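PDB 6K5S: telomeric DNA-binding factor trf1 from Schizosaccharomyces pombe, which probably binds telomeric DNA repeats, as the TRF family does, and is represented here by its all-helical domain. Local coordinates for residues D149-L154 / E191-F196; E130-A135 / E184-R189; L91-G96 / F103-N108; E111-D116 / S213-Y218. All coordinates share one frame; numbering follows the deposited sequence.

The four contacts sit within one TRF family region built of helices and loops, without strands. Interaction 3 comes first along the chain and joins consecutive helices, 76-94 and 102-113. Interaction 4 brings helix 102-113 to helix 208-222, and its loop encloses interactions 1 and 2, whose segments alternate. Those two share helix 177-195, which meets helix 122-141 in 2 and helix 147-154 in 1; their centres are about 9 Å apart. The centres of interactions 3 and 4 lie about 11 Å apart near the middle of the folded domain, those of 1 and 4 about 23 Å. K132, bonded to L154 and N106, links interactions 1, 2 and 3, so outer helices are tied to the core.

Interaction 1 (D149-L154 / E191-F196); sequences DILNDL and ERLANF
L151 reaches from helix 147-154 to helix 177-195 with both prongs of its isobutyl fork. One prong, CD1, lies 3.7 Å from A194 CB and is equally near the CA of that alanine, so it rests on the backbone as much as on the methyl. The other prong, L151 CD2, sits 4.0 Å from L193 CB and meets the L193 CD1 methyl at a similar range. The L151 torsions explain this straddle: CG lies beside the backbone N and trans to the carbonyl carbon (chi1 -78°), which sends the fork out across the interface. L193 starts the same way (chi1 -74°), and the two leucine side chains meet at a slant. A194 suits its place because its single methyl lets the helices come close, the CA atoms of L151 and A194 being 7.6 Å apart. Behind the fork L151 also touches Y136, while L193 packs on F155, L202 and Y206. Polar ties accompany the leucines: K147 bonds to A194 O, and N152 OD1 to K190. Were L151 cut back to an alanine, a gap would probably open above A194 and L193 would lose its contact with helix 147-154, since neither prong would remain to bridge the helices. With only aliphatic carbons meeting across the two segments, the contact depends on shape and the exclusion of water, while lysines K147 and K190 add directional bonds beside it.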
loop_
_atom_site.group_PDB
_atom_site.type_symbol
_atom_site.label_atom_id
_atom_site.label_comp_id
_atom_site.label_asym_id
_atom_site.label_seq_id
_atom_site.Cartn_x
_atom_site.Cartn_y
_atom_site.Cartn_z
ATOM N N ASP A 149 22.140 -26.539 24.693
ATOM C CA ASP A 149 22.265 -25.095 24.485
ATOM C C ASP A 149 20.983 -24.506 23.906
ATOM O O ASP A 149 20.515 -23.434 24.327
ATOM C CB ASP A 149 23.441 -24.786 23.548
ATOM C CG ASP A 149 24.779 -25.177 24.128
ATOM O OD1 ASP A 149 24.822 -25.633 25.302
ATOM O OD2 ASP A 149 25.790 -25.031 23.396
ATOM N N ILE A 150 20.433 -25.170 22.896
ATOM C CA ILE A 150 19.187 -24.714 22.287
ATOM C C ILE A 150 18.087 -24.627 23.331
ATOM O O ILE A 150 17.359 -23.625 23.430
ATOM C CB ILE A 150 18.789 -25.657 21.138
ATOM C CG1 ILE A 150 19.974 -25.809 20.194
ATOM C CG2 ILE A 150 17.528 -25.150 20.471
ATOM C CD1 ILE A 150 19.613 -26.262 18.853
ATOM N N LEU A 151 17.970 -25.669 24.141
ATOM C CA LEU A 151 16.857 -25.740 25.073
ATOM C C LEU A 151 16.984 -24.689 26.160
ATOM O O LEU A 151 15.973 -24.126 26.594
ATOM C CB LEU A 151 16.758 -27.138 25.669
ATOM C CG LEU A 151 16.130 -28.156 24.730
ATOM C CD1 LEU A 151 16.381 -29.606 25.174
ATOM C CD2 LEU A 151 14.618 -27.886 24.621
ATOM N N ASN A 152 18.213 -24.409 26.613
ATOM C CA ASN A 152 18.390 -23.414 27.662
ATOM C C ASN A 152 18.074 -22.018 27.150
ATOM O O ASN A 152 17.631 -21.163 27.923
ATOM C CB ASN A 152 19.814 -23.472 28.231
ATOM C CG ASN A 152 20.014 -24.623 29.211
ATOM O OD1 ASN A 152 19.059 -25.273 29.655
ATOM N ND2 ASN A 152 21.274 -24.897 29.536
ATOM N N ASP A 153 18.268 -21.771 25.849
ATOM C CA ASP A 153 17.845 -20.497 25.280
ATOM C C ASP A 153 16.332 -20.429 25.163
ATOM O O ASP A 153 15.723 -19.396 25.467
ATOM C CB ASP A 153 18.468 -20.290 23.900
ATOM C CG ASP A 153 19.939 -19.990 23.967
ATOM O OD1 ASP A 153 20.475 -19.831 25.090
ATOM O OD2 ASP A 153 20.559 -19.922 22.894
ATOM N N LEU A 154 15.708 -21.517 24.715
ATOM C CA LEU A 154 14.289 -21.459 24.401
ATOM C C LEU A 154 13.408 -21.616 25.627
ATOM O O LEU A 154 12.276 -21.131 25.622
ATOM C CB LEU A 154 13.940 -22.531 23.378
ATOM C CG LEU A 154 14.358 -22.173 21.958
ATOM C CD1 LEU A 154 14.162 -23.392 21.079
ATOM C CD2 LEU A 154 13.575 -20.968 21.427
ATOM N N GLU A 191 12.023 -30.735 29.750
ATOM C CA GLU A 191 12.522 -32.040 30.167
ATOM C C GLU A 191 12.125 -33.120 29.170
ATOM O O GLU A 191 12.961 -33.933 28.758
ATOM C CB GLU A 191 11.995 -32.370 31.567
ATOM C CG GLU A 191 12.037 -33.861 31.926
ATOM C CD GLU A 191 12.084 -34.095 33.430
ATOM O OE1 GLU A 191 11.707 -33.167 34.183
ATOM O OE2 GLU A 191 12.498 -35.199 33.858
ATOM N N ARG A 192 10.850 -33.152 28.766
ATOM C CA ARG A 192 10.433 -34.132 27.767
ATOM C C ARG A 192 11.260 -34.002 26.496
ATOM O O ARG A 192 11.657 -35.010 25.893
ATOM C CB ARG A 192 8.944 -33.983 27.454
ATOM C CG ARG A 192 8.539 -34.677 26.161
ATOM C CD ARG A 192 7.075 -35.052 26.132
ATOM N NE ARG A 192 6.847 -36.329 26.795
ATOM C CZ ARG A 192 6.446 -36.435 28.054
ATOM N NH1 ARG A 192 6.260 -37.628 28.593
ATOM N NH2 ARG A 192 6.234 -35.334 28.770
ATOM N N LEU A 193 11.557 -32.767 26.087
ATOM C CA LEU A 193 12.311 -32.578 24.856
ATOM C C LEU A 193 13.751 -33.045 25.020
ATOM O O LEU A 193 14.314 -33.665 24.108
ATOM C CB LEU A 193 12.253 -31.105 24.430
ATOM C CG LEU A 193 10.911 -30.652 23.841
ATOM C CD1 LEU A 193 10.934 -29.160 23.586
ATOM C CD2 LEU A 193 10.526 -31.399 22.569
ATOM N N ALA A 194 14.364 -32.765 26.177
ATOM C CA ALA A 194 15.772 -33.102 26.351
ATOM C C ALA A 194 15.965 -34.614 26.445
ATOM O O ALA A 194 16.915 -35.160 25.876
ATOM C CB ALA A 194 16.333 -32.406 27.590
ATOM N N ASN A 195 15.059 -35.298 27.129
ATOM C CA ASN A 195 15.138 -36.738 27.365
ATOM C C ASN A 195 14.485 -37.583 26.277
ATOM O O ASN A 195 14.506 -38.814 26.384
ATOM C CB ASN A 195 14.488 -37.081 28.705
ATOM C CG ASN A 195 15.156 -36.387 29.864
ATOM O OD1 ASN A 195 14.492 -35.852 30.753
ATOM N ND2 ASN A 195 16.478 -36.383 29.858
ATOM N N PHE A 196 13.903 -36.973 25.243
ATOM C CA PHE A 196 13.255 -37.764 24.206
ATOM C C PHE A 196 14.282 -38.474 23.337
ATOM O O PHE A 196 15.364 -37.957 23.062
ATOM C CB PHE A 196 12.369 -36.910 23.304
ATOM C CG PHE A 196 11.504 -37.730 22.378
ATOM C CD1 PHE A 196 10.268 -38.188 22.798
ATOM C CD2 PHE A 196 11.945 -38.070 21.108
ATOM C CE1 PHE A 196 9.471 -38.945 21.963
ATOM C CE2 PHE A 196 11.153 -38.828 20.271
ATOM C CZ PHE A 196 9.915 -39.267 20.697
#

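Interaction 2 (E130-A135 / E184-R189); sequences ELKTQA and EKCTAR
R189 NH1 is gripped by two residues of helix 122-141. Its shortest bond goes to T133 OG1, at 2.9 Å, and a second reaches E130 OE1 at 3.2 Å; a weak third runs to E130 OE2. The neighbouring nitrogen NH2 meets OE2 of E130 at 3.1 Å, which completes a two-pronged, end-on salt bridge. All these partners lie near the guanidinium plane, yet the carboxylate is turned 54° from it, so both glutamate oxygens are approached from above their own plane. R189 gets there by leaving its backbone with CG trans to the N (chi1 174°) and then bending at each of the next two torsions, which folds the chain so that NH1 meets T133. E130 points away from the partner helix at its root and bends back at chi2 to present its acid. In the all-helical TRF fold, this joins two long helices that are not neighbours in sequence; their local axes run at 25° to one another and 11.0 Å apart, a spacing that long polar side chains can span. T133 suits the site because its hydroxyl can accept from R189 while it donates to M129 O in its own helix. M129, F155 and Y206 also pack against R189. Next to T133, K132 CD lies 4.5 Å from SG of C186, about a turn before R189; the lysine NZ bonds to L154 O and N106 OD1.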
loop_
_atom_site.group_PDB
_atom_site.type_symbol
_atom_site.label_atom_id
_atom_site.label_comp_id
_atom_site.label_asym_id
_atom_site.label_seq_id
_atom_site.Cartn_x
_atom_site.Cartn_y
_atom_site.Cartn_z
ATOM N N GLU A 130 4.327 -24.267 22.448
ATOM C CA GLU A 130 4.423 -24.984 21.179
ATOM C C GLU A 130 5.338 -24.258 20.201
ATOM O O GLU A 130 6.037 -24.894 19.404
ATOM C CB GLU A 130 3.030 -25.173 20.555
ATOM C CG GLU A 130 2.049 -26.057 21.367
ATOM C CD GLU A 130 2.548 -27.485 21.624
ATOM O OE1 GLU A 130 3.418 -27.991 20.878
ATOM O OE2 GLU A 130 2.060 -28.122 22.588
ATOM N N LEU A 131 5.306 -22.932 20.202
ATOM C CA LEU A 131 6.261 -22.194 19.379
ATOM C C LEU A 131 7.691 -22.555 19.762
ATOM O O LEU A 131 8.523 -22.835 18.893
ATOM C CB LEU A 131 6.045 -20.681 19.517
ATOM C CG LEU A 131 7.096 -19.865 18.742
ATOM C CD1 LEU A 131 6.995 -20.113 17.232
ATOM C CD2 LEU A 131 6.886 -18.381 19.026
ATOM N N LYS A 132 8.004 -22.521 21.060
ATOM C CA LYS A 132 9.354 -22.860 21.503
ATOM C C LYS A 132 9.717 -24.281 21.077
ATOM O O LYS A 132 10.846 -24.541 20.654
ATOM C CB LYS A 132 9.469 -22.701 23.024
ATOM C CG LYS A 132 9.300 -21.235 23.517
ATOM C CD LYS A 132 9.178 -21.184 25.053
ATOM C CE LYS A 132 9.236 -19.732 25.615
ATOM N NZ LYS A 132 10.509 -19.068 25.219
ATOM N N THR A 133 8.747 -25.189 21.117
ATOM C CA THR A 133 9.002 -26.569 20.707
ATOM C C THR A 133 9.363 -26.649 19.226
ATOM O O THR A 133 10.308 -27.350 18.850
ATOM C CB THR A 133 7.785 -27.451 21.007
ATOM O OG1 THR A 133 7.494 -27.372 22.407
ATOM C CG2 THR A 133 8.109 -28.919 20.639
ATOM N N GLN A 134 8.632 -25.928 18.372
ATOM C CA GLN A 134 8.989 -25.897 16.955
ATOM C C GLN A 134 10.322 -25.192 16.724
ATOM O O GLN A 134 11.092 -25.596 15.843
ATOM C CB GLN A 134 7.885 -25.228 16.123
ATOM C CG GLN A 134 6.539 -26.005 16.103
ATOM C CD GLN A 134 6.705 -27.471 15.680
ATOM O OE1 GLN A 134 7.380 -27.762 14.693
ATOM N NE2 GLN A 134 6.078 -28.381 16.418
ATOM N N ALA A 135 10.610 -24.119 17.472
ATOM C CA ALA A 135 11.927 -23.498 17.325
ATOM C C ALA A 135 13.031 -24.492 17.667
ATOM O O ALA A 135 14.064 -24.542 16.991
ATOM C CB ALA A 135 12.043 -22.249 18.197
ATOM N N GLU A 184 5.536 -23.748 34.716
ATOM C CA GLU A 184 5.522 -25.170 35.040
ATOM C C GLU A 184 5.331 -26.021 33.789
ATOM O O GLU A 184 6.021 -27.037 33.620
ATOM C CB GLU A 184 4.436 -25.461 36.073
ATOM C CG GLU A 184 4.420 -26.889 36.582
ATOM C CD GLU A 184 3.634 -27.024 37.876
ATOM O OE1 GLU A 184 3.428 -25.995 38.558
ATOM O OE2 GLU A 184 3.218 -28.154 38.209
ATOM N N LYS A 185 4.424 -25.609 32.891
ATOM C CA LYS A 185 4.232 -26.335 31.637
ATOM C C LYS A 185 5.493 -26.307 30.786
ATOM O O LYS A 185 5.845 -27.308 30.145
ATOM C CB LYS A 185 3.063 -25.743 30.849
ATOM C CG LYS A 185 1.684 -26.119 31.387
ATOM C CD LYS A 185 0.561 -25.324 30.722
ATOM C CE LYS A 185 0.365 -25.723 29.262
ATOM N NZ LYS A 185 -0.767 -24.968 28.618
ATOM N N CYS A 186 6.174 -25.164 30.760
ATOM C CA CYS A 186 7.388 -25.038 29.967
ATOM C C CYS A 186 8.513 -25.902 30.525
ATOM O O CYS A 186 9.230 -26.554 29.757
ATOM C CB CYS A 186 7.801 -23.571 29.900
ATOM S SG CYS A 186 6.911 -22.668 28.630
ATOM N N THR A 187 8.681 -25.914 31.855
ATOM C CA THR A 187 9.685 -26.769 32.490
ATOM C C THR A 187 9.482 -28.230 32.111
ATOM O O THR A 187 10.436 -28.930 31.755
ATOM C CB THR A 187 9.626 -26.615 34.014
ATOM O OG1 THR A 187 9.641 -25.225 34.360
ATOM C CG2 THR A 187 10.796 -27.321 34.686
ATOM N N ALA A 188 8.235 -28.703 32.187
ATOM C CA ALA A 188 7.919 -30.081 31.820
ATOM C C ALA A 188 8.207 -30.358 30.348
ATOM O O ALA A 188 8.691 -31.445 30.000
ATOM C CB ALA A 188 6.454 -30.377 32.136
ATOM N N ARG A 189 7.899 -29.399 29.464
ATOM C CA ARG A 189 8.152 -29.599 28.041
ATOM C C ARG A 189 9.649 -29.626 27.749
ATOM O O ARG A 189 10.117 -30.426 26.923
ATOM C CB ARG A 189 7.445 -28.508 27.225
ATOM C CG ARG A 189 7.756 -28.544 25.741
ATOM C CD ARG A 189 7.239 -29.831 25.110
ATOM N NE ARG A 189 5.795 -29.988 25.299
ATOM C CZ ARG A 189 4.871 -29.535 24.457
ATOM N NH1 ARG A 189 5.221 -28.864 23.360
ATOM N NH2 ARG A 189 3.586 -29.735 24.716
#

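Interaction 3 (L91-G96 / F103-N108); sequences LAAVYG and FHLNEN
A93 and L105 stand with their CA atoms 8.3 Å apart where helix 76-94, near its end, faces the oppositely running helix 102-113. L105 fills the space between with both branches of its fork. Its CD2 methyl meets A93 CB at 4.0 Å, and its CD1 methyl lies 3.9 Å from V94 CG1. CG of L105 is placed beside the backbone N, anti to the carbonyl carbon (chi1 -65°), and this brings the fork to the other helix, where its two methyls fall on consecutive residues. A93 offers only a methyl, which leaves room for the fork, while branched V94 lends CG1 to L105 and has its CG2 in packing contact with I215 of helix 208-222. The two helices and their short connection make an alpha-alpha hairpin, and its turn begins with a Schellman motif. G96 N bonds to A93 O at 3.0 Å, and the positive phi of 89° at G96 suits glycine, because a beta carbon there would collide with the carbonyl oxygen of Y95. I100, in the connecting loop, adds a further contact to L105. On the second helix, H104 O accepts two bonds from N108: one from the backbone N at 3.1 Å and one from the side-chain ND2 at 2.8 Å. The ND2 bond is nearly straight, at 170°, and lies in the amide plane of N108, whose OD1 is in turn held by Y67 OH.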
loop_
_atom_site.group_PDB
_atom_site.type_symbol
_atom_site.label_atom_id
_atom_site.label_comp_id
_atom_site.label_asym_id
_atom_site.label_seq_id
_atom_site.Cartn_x
_atom_site.Cartn_y
_atom_site.Cartn_z
ATOM N N LEU A 91 2.129 -14.319 11.341
ATOM C CA LEU A 91 1.431 -15.359 10.597
ATOM C C LEU A 91 2.063 -15.572 9.229
ATOM O O LEU A 91 2.177 -16.716 8.763
ATOM C CB LEU A 91 -0.053 -14.995 10.482
ATOM C CG LEU A 91 -1.010 -16.046 9.923
ATOM C CD1 LEU A 91 -0.848 -17.373 10.671
ATOM C CD2 LEU A 91 -2.433 -15.535 10.018
ATOM N N ALA A 92 2.511 -14.492 8.583
ATOM C CA ALA A 92 3.174 -14.639 7.290
ATOM C C ALA A 92 4.521 -15.324 7.449
ATOM O O ALA A 92 4.911 -16.147 6.610
ATOM C CB ALA A 92 3.351 -13.281 6.620
ATOM N N ALA A 93 5.252 -14.991 8.521
ATOM C CA ALA A 93 6.490 -15.713 8.823
ATOM C C ALA A 93 6.240 -17.212 8.952
ATOM O O ALA A 93 6.993 -18.028 8.396
ATOM C CB ALA A 93 7.135 -15.184 10.109
ATOM N N VAL A 94 5.209 -17.602 9.706
ATOM C CA VAL A 94 5.033 -19.037 9.949
ATOM C C VAL A 94 4.503 -19.763 8.717
ATOM O O VAL A 94 4.716 -20.975 8.576
ATOM C CB VAL A 94 4.120 -19.354 11.155
ATOM C CG1 VAL A 94 4.765 -18.918 12.491
ATOM C CG2 VAL A 94 2.736 -18.803 10.982
ATOM N N TYR A 95 3.842 -19.062 7.803
ATOM C CA TYR A 95 3.471 -19.663 6.528
ATOM C C TYR A 95 4.550 -19.492 5.462
ATOM O O TYR A 95 4.362 -19.952 4.330
ATOM C CB TYR A 95 2.139 -19.085 6.048
ATOM C CG TYR A 95 0.951 -19.866 6.538
ATOM C CD1 TYR A 95 0.646 -21.121 6.002
ATOM C CD2 TYR A 95 0.147 -19.377 7.545
ATOM C CE1 TYR A 95 -0.431 -21.849 6.459
ATOM C CE2 TYR A 95 -0.936 -20.092 8.002
ATOM C CZ TYR A 95 -1.223 -21.333 7.451
ATOM O OH TYR A 95 -2.298 -22.053 7.908
ATOM N N GLY A 96 5.662 -18.839 5.780
ATOM C CA GLY A 96 6.777 -18.731 4.860
ATOM C C GLY A 96 6.746 -17.556 3.911
ATOM O O GLY A 96 7.690 -17.397 3.122
ATOM N N PHE A 103 14.249 -17.908 16.065
ATOM C CA PHE A 103 14.795 -17.152 17.186
ATOM C C PHE A 103 14.035 -15.845 17.376
ATOM O O PHE A 103 13.723 -15.467 18.508
ATOM C CB PHE A 103 16.289 -16.868 16.979
ATOM C CG PHE A 103 16.884 -15.947 18.022
ATOM C CD1 PHE A 103 16.741 -14.563 17.928
ATOM C CD2 PHE A 103 17.560 -16.471 19.112
ATOM C CE1 PHE A 103 17.273 -13.725 18.901
ATOM C CE2 PHE A 103 18.092 -15.646 20.082
ATOM C CZ PHE A 103 17.946 -14.268 19.978
ATOM N N HIS A 104 13.721 -15.144 16.273
ATOM C CA HIS A 104 13.028 -13.866 16.375
ATOM C C HIS A 104 11.556 -14.048 16.691
ATOM O O HIS A 104 10.966 -13.184 17.352
ATOM C CB HIS A 104 13.166 -13.059 15.084
ATOM C CG HIS A 104 14.512 -12.441 14.916
ATOM N ND1 HIS A 104 15.321 -12.708 13.833
ATOM C CD2 HIS A 104 15.215 -11.609 15.719
ATOM C CE1 HIS A 104 16.457 -12.042 13.964
ATOM N NE2 HIS A 104 16.418 -11.369 15.099
ATOM N N LEU A 105 10.939 -15.117 16.183
ATOM C CA LEU A 105 9.554 -15.401 16.547
ATOM C C LEU A 105 9.429 -15.615 18.055
ATOM O O LEU A 105 8.541 -15.050 18.709
ATOM C CB LEU A 105 9.043 -16.616 15.769
ATOM C CG LEU A 105 8.957 -16.424 14.252
ATOM C CD1 LEU A 105 8.272 -17.597 13.582
ATOM C CD2 LEU A 105 8.264 -15.120 13.900
ATOM N N ASN A 106 10.334 -16.403 18.625
ATOM C CA ASN A 106 10.313 -16.658 20.065
ATOM C C ASN A 106 10.561 -15.388 20.873
ATOM O O ASN A 106 9.847 -15.117 21.838
ATOM C CB ASN A 106 11.344 -17.717 20.429
ATOM C CG ASN A 106 11.405 -17.956 21.912
ATOM O OD1 ASN A 106 10.421 -18.357 22.520
ATOM N ND2 ASN A 106 12.546 -17.671 22.511
ATOM N N GLU A 107 11.585 -14.607 20.503
ATOM C CA GLU A 107 11.948 -13.420 21.280
ATOM C C GLU A 107 10.824 -12.391 21.308
ATOM O O GLU A 107 10.660 -11.676 22.299
ATOM C CB GLU A 107 13.216 -12.785 20.696
ATOM C CG GLU A 107 13.642 -11.482 21.346
ATOM C CD GLU A 107 15.076 -11.108 20.981
ATOM O OE1 GLU A 107 15.266 -10.441 19.938
ATOM O OE2 GLU A 107 16.005 -11.507 21.717
ATOM N N ASN A 108 10.058 -12.294 20.229
ATOM C CA ASN A 108 9.009 -11.300 20.064
ATOM C C ASN A 108 7.608 -11.831 20.342
ATOM O O ASN A 108 6.652 -11.069 20.195
ATOM C CB ASN A 108 9.057 -10.732 18.640
ATOM C CG ASN A 108 10.300 -9.867 18.397
ATOM O OD1 ASN A 108 10.304 -8.674 18.706
ATOM N ND2 ASN A 108 11.341 -10.466 17.815
#

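Interaction 4 (E111-D116 / S213-Y218); sequences EVFAPD and SEIACY
This is an aromatic and aliphatic contact near the middle of the domain, where F113, at the end of helix 102-113, meets Y218 and I215 of helix 208-222. F113 and Y218 have their ring centroids 5.5 Å apart and their planes inclined at 65°. The closest atoms are F113 CD2 and Y218 CE1, at 3.4 Å, with CE1 lying at the edge of the phenylalanine ring, near its plane. A second touch, F113 CE2 to Y218 CD1 at 3.8 Å, brings in the adjacent carbons of both rings. The tyrosine arrives there because its CG stands anti to the main-chain nitrogen (chi1 176°), which carries the ring across to F113, and the two side chains reach past each other. At the far end of the phenylalanine, CZ meets I215 CD1 at 3.6 Å, a slim methyl that reaches the ring obliquely. L127 of helix 122-141 touches F113, I215 and Y218 alike, and F109 and F90 pair with the F113 ring. The apolar phenylalanine suits a buried place among aromatic and aliphatic neighbours, whereas the tyrosine, partly exposed, has a hydroxyl that bonds Q124. With an alanine in the tyrosine's place, the packing on CD2 and CE2 of F113 would probably be lost, and Q124 would lack that hydroxyl partner. Joining segments 97 residues apart, this aromatic cluster belongs to the multi-helix core expected of an all-alpha TRF-family domain.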
loop_
_atom_site.group_PDB
_atom_site.type_symbol
_atom_site.label_atom_id
_atom_site.label_comp_id
_atom_site.label_asym_id
_atom_site.label_seq_id
_atom_site.Cartn_x
_atom_site.Cartn_y
_atom_site.Cartn_z
ATOM N N GLU A 111 5.433 -9.833 22.788
ATOM C CA GLU A 111 5.130 -8.496 22.294
ATOM C C GLU A 111 4.079 -8.541 21.186
ATOM O O GLU A 111 3.268 -7.620 21.054
ATOM C CB GLU A 111 6.412 -7.824 21.805
ATOM C CG GLU A 111 6.188 -6.447 21.222
ATOM C CD GLU A 111 5.809 -5.435 22.282
ATOM O OE1 GLU A 111 6.420 -5.443 23.374
ATOM O OE2 GLU A 111 4.884 -4.640 22.028
ATOM N N VAL A 112 4.047 -9.625 20.426
ATOM C CA VAL A 112 3.103 -9.764 19.323
ATOM C C VAL A 112 1.723 -10.174 19.835
ATOM O O VAL A 112 0.701 -9.645 19.393
ATOM C CB VAL A 112 3.671 -10.780 18.306
ATOM C CG1 VAL A 112 2.632 -11.147 17.251
ATOM C CG2 VAL A 112 4.923 -10.216 17.654
ATOM N N PHE A 113 1.664 -11.102 20.796
ATOM C CA PHE A 113 0.383 -11.657 21.220
ATOM C C PHE A 113 -0.129 -11.079 22.527
ATOM O O PHE A 113 -1.333 -11.166 22.783
ATOM C CB PHE A 113 0.485 -13.185 21.351
ATOM C CG PHE A 113 0.618 -13.890 20.033
ATOM C CD1 PHE A 113 1.856 -14.047 19.450
ATOM C CD2 PHE A 113 -0.502 -14.379 19.372
ATOM C CE1 PHE A 113 1.989 -14.696 18.228
ATOM C CE2 PHE A 113 -0.386 -15.025 18.151
ATOM C CZ PHE A 113 0.864 -15.178 17.569
ATOM N N ALA A 114 0.743 -10.492 23.347
ATOM C CA ALA A 114 0.353 -9.844 24.604
ATOM C C ALA A 114 1.026 -8.473 24.712
ATOM O O ALA A 114 1.830 -8.214 25.614
ATOM C CB ALA A 114 0.708 -10.731 25.793
ATOM N N PRO A 115 0.742 -7.579 23.782
ATOM C CA PRO A 115 1.422 -6.281 23.784
ATOM C C PRO A 115 0.883 -5.391 24.892
ATOM O O PRO A 115 -0.200 -5.617 25.437
ATOM C CB PRO A 115 1.100 -5.712 22.399
ATOM C CG PRO A 115 -0.215 -6.335 22.061
ATOM C CD PRO A 115 -0.253 -7.692 22.701
ATOM N N ASP A 116 1.695 -4.396 25.259
ATOM C CA ASP A 116 1.275 -3.312 26.151
ATOM C C ASP A 116 0.962 -3.809 27.566
ATOM O O ASP A 116 0.015 -3.345 28.205
ATOM C CB ASP A 116 0.078 -2.557 25.566
ATOM C CG ASP A 116 0.340 -2.049 24.162
ATOM O OD1 ASP A 116 1.484 -1.634 23.887
ATOM O OD2 ASP A 116 -0.598 -2.071 23.329
ATOM N N SER A 213 -1.988 -25.257 12.568
ATOM C CA SER A 213 -3.415 -25.204 12.864
ATOM C C SER A 213 -3.673 -24.548 14.216
ATOM O O SER A 213 -4.634 -23.786 14.369
ATOM C CB SER A 213 -4.006 -26.612 12.818
ATOM O OG SER A 213 -5.363 -26.572 12.409
ATOM N N GLU A 214 -2.806 -24.799 15.199
ATOM C CA GLU A 214 -2.960 -24.137 16.487
ATOM C C GLU A 214 -2.882 -22.621 16.339
ATOM O O GLU A 214 -3.709 -21.890 16.893
ATOM C CB GLU A 214 -1.891 -24.615 17.475
ATOM C CG GLU A 214 -1.854 -26.111 17.760
ATOM C CD GLU A 214 -2.965 -26.573 18.676
ATOM O OE1 GLU A 214 -3.527 -25.725 19.402
ATOM O OE2 GLU A 214 -3.270 -27.790 18.669
ATOM N N ILE A 215 -1.874 -22.126 15.614
ATOM C CA ILE A 215 -1.600 -20.693 15.652
ATOM C C ILE A 215 -2.624 -19.930 14.826
ATOM O O ILE A 215 -3.077 -18.847 15.220
ATOM C CB ILE A 215 -0.155 -20.394 15.202
ATOM C CG1 ILE A 215 0.215 -18.951 15.545
ATOM C CG2 ILE A 215 0.023 -20.606 13.709
ATOM C CD1 ILE A 215 0.466 -18.737 17.004
ATOM N N ALA A 216 -3.031 -20.483 13.683
ATOM C CA ALA A 216 -3.997 -19.777 12.847
ATOM C C ALA A 216 -5.335 -19.663 13.559
ATOM O O ALA A 216 -5.927 -18.578 13.614
ATOM C CB ALA A 216 -4.153 -20.480 11.503
ATOM N N CYS A 217 -5.801 -20.771 14.144
ATOM C CA CYS A 217 -7.031 -20.760 14.931
ATOM C C CYS A 217 -6.987 -19.709 16.032
ATOM O O CYS A 217 -7.937 -18.938 16.199
ATOM C CB CYS A 217 -7.282 -22.141 15.524
ATOM S SG CYS A 217 -7.797 -23.360 14.295
ATOM N N TYR A 218 -5.891 -19.656 16.796
ATOM C CA TYR A 218 -5.781 -18.597 17.796
ATOM C C TYR A 218 -5.892 -17.230 17.145
ATOM O O TYR A 218 -6.653 -16.371 17.598
ATOM C CB TYR A 218 -4.468 -18.685 18.580
ATOM C CG TYR A 218 -4.305 -17.533 19.550
ATOM C CD1 TYR A 218 -3.858 -16.289 19.123
ATOM C CD2 TYR A 218 -4.601 -17.685 20.898
ATOM C CE1 TYR A 218 -3.726 -15.229 20.000
ATOM C CE2 TYR A 218 -4.463 -16.626 21.786
ATOM C CZ TYR A 218 -4.028 -15.404 21.329
ATOM O OH TYR A 218 -3.885 -14.339 22.197
#